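Local coordinates for DNA mismatch repair protein MUTS (Thermus aquaticus, PDB 1EWQ) that recognises mismatched and unpaired bases in duplex DNA and couples that recognition to a weak ATPase activity at the start of mismatch repair, at residues C[452-455]-C[456-459]. Numbering follows the deposited sequence.
Sequences VTRP and YYER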
loop_
_atom_site.group_PDB
_atom_site.type_symbol
_atom_site.label_atom_id
_atom_site.label_comp_id
_atom_site.label_asym_id
_atom_site.label_seq_id
_atom_site.Cartn_x
_atom_site.Cartn_y
_atom_site.Cartn_z
ATOM N N VAL C 452 54.687 -15.772 -12.468
ATOM C CA VAL C 452 55.501 -16.881 -11.969
ATOM C C VAL C 452 55.242 -17.020 -10.473
ATOM O O VAL C 452 55.096 -16.023 -9.765
ATOM C CB VAL C 452 57.017 -16.619 -12.185
ATOM C CG1 VAL C 452 57.837 -17.714 -11.515
ATOM C CG2 VAL C 452 57.342 -16.572 -13.679
ATOM N N THR C 453 55.181 -18.257 -9.996
ATOM C CA THR C 453 54.958 -18.533 -8.576
ATOM C C THR C 453 56.274 -18.507 -7.789
ATOM O O THR C 453 57.356 -18.682 -8.357
ATOM C CB THR C 453 54.325 -19.914 -8.374
ATOM O OG1 THR C 453 55.214 -20.919 -8.884
ATOM C CG2 THR C 453 52.990 -19.997 -9.096
ATOM N N ARG C 454 56.152 -18.307 -6.478
ATOM C CA ARG C 454 57.282 -18.236 -5.560
ATOM C C ARG C 454 58.394 -19.259 -5.782
ATOM O O ARG C 454 59.564 -18.891 -5.813
ATOM C CB ARG C 454 56.785 -18.330 -4.108
ATOM C CG ARG C 454 57.883 -18.142 -3.055
ATOM C CD ARG C 454 57.305 -18.129 -1.649
ATOM N NE ARG C 454 56.523 -16.921 -1.385
ATOM C CZ ARG C 454 57.039 -15.699 -1.284
ATOM N NH1 ARG C 454 58.344 -15.507 -1.423
ATOM N NH2 ARG C 454 56.245 -14.665 -1.047
ATOM N N PRO C 455 58.049 -20.550 -5.952
ATOM C CA PRO C 455 59.073 -21.576 -6.166
ATOM C C PRO C 455 60.000 -21.332 -7.360
ATOM O O PRO C 455 61.049 -21.976 -7.479
ATOM C CB PRO C 455 58.251 -22.859 -6.320
ATOM C CG PRO C 455 57.062 -22.594 -5.457
ATOM C CD PRO C 455 56.717 -21.170 -5.839
ATOM N N TYR C 456 59.630 -20.420 -8.251
ATOM C CA TYR C 456 60.492 -20.151 -9.394
ATOM C C TYR C 456 61.037 -18.728 -9.441
ATOM O O TYR C 456 61.601 -18.330 -10.454
ATOM C CB TYR C 456 59.767 -20.456 -10.709
ATOM C CG TYR C 456 59.322 -21.895 -10.846
ATOM C CD1 TYR C 456 58.095 -22.319 -10.336
ATOM C CD2 TYR C 456 60.142 -22.843 -11.463
ATOM C CE1 TYR C 456 57.697 -23.650 -10.439
ATOM C CE2 TYR C 456 59.754 -24.179 -11.570
ATOM C CZ TYR C 456 58.537 -24.576 -11.056
ATOM O OH TYR C 456 58.164 -25.901 -11.130
ATOM N N TYR C 457 60.881 -17.965 -8.359
ATOM C CA TYR C 457 61.384 -16.591 -8.333
ATOM C C TYR C 457 62.864 -16.432 -8.725
ATOM O O TYR C 457 63.206 -15.497 -9.433
ATOM C CB TYR C 457 61.174 -15.953 -6.949
ATOM C CG TYR C 457 59.743 -15.552 -6.633
ATOM C CD1 TYR C 457 58.703 -15.806 -7.530
ATOM C CD2 TYR C 457 59.432 -14.933 -5.423
ATOM C CE1 TYR C 457 57.381 -15.457 -7.226
ATOM C CE2 TYR C 457 58.120 -14.573 -5.106
ATOM C CZ TYR C 457 57.098 -14.840 -6.007
ATOM O OH TYR C 457 55.802 -14.510 -5.685
ATOM N N GLU C 458 63.735 -17.330 -8.270
ATOM C CA GLU C 458 65.167 -17.231 -8.588
ATOM C C GLU C 458 65.428 -17.774 -9.993
ATOM O O GLU C 458 66.567 -17.845 -10.450
ATOM C CB GLU C 458 66.010 -18.033 -7.574
ATOM C CG GLU C 458 65.544 -17.954 -6.121
ATOM C CD GLU C 458 66.516 -18.621 -5.151
ATOM O OE1 GLU C 458 66.100 -19.016 -4.048
ATOM O OE2 GLU C 458 67.707 -18.741 -5.484
ATOM N N ARG C 459 64.349 -18.141 -10.670
ATOM C CA ARG C 459 64.413 -18.712 -12.006
ATOM C C ARG C 459 63.991 -17.689 -13.084
ATOM O O ARG C 459 64.112 -17.940 -14.286
ATOM C CB ARG C 459 63.494 -19.935 -12.018
ATOM C CG ARG C 459 64.053 -21.173 -12.656
ATOM C CD ARG C 459 65.404 -21.619 -12.103
ATOM N NE ARG C 459 66.075 -22.374 -13.156
ATOM C CZ ARG C 459 67.360 -22.703 -13.173
ATOM N NH1 ARG C 459 68.162 -22.361 -12.177
ATOM N NH2 ARG C 459 67.852 -23.347 -14.224
#
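Tyr-456 and Tyr-457 turn back on Val-452 to Arg-454, an example of how a 3-10 turn closes a beta strand. Two backbone hydrogen bonds, each spanning three residues, wind the turn: Tyr-456 N donates to Thr-453 O at 2.9 Å, and Tyr-457 N donates to Arg-454 O at 3.0 Å, nearly straight (173°) but from well above the carbonyl plane.

With CG beside the backbone N (chi1 -75°), the Tyr-457 ring folds back over the chain, and Arg-454 CA sits over one face in a CH-pi contact, 3.3 Å from the ring centroid. Val-452 O lies at the edge of this ring, in its plane, 3.5 Å from Tyr-457 CE1. The Arg-454 chain bends at chi3 and brings one guanidinium face over Tyr-457 CE2, the planes inclined at 59°, while NE forms a salt bridge with Asp-472. Replacing Tyr-457 by an alanine would remove the ring, and would probably uncover Arg-454 CA and leave that guanidinium face without its aromatic neighbour.

Across the turn, Val-452 CG1 packs against Tyr-456 CB at 3.4 Å, and Thr-453 OG1 meets the Tyr-456 ring edge in plane, 3.5 Å from Tyr-456 CD1.

The whole is a 3-10 turn ending strand 449-453 of a four-stranded antiparallel sheet, about 9 Å from the bound DNA at nearest atoms, consistent with the small beta-sheet domain at the end of the long helical levers that in MutS proteins holds the DNA backbone.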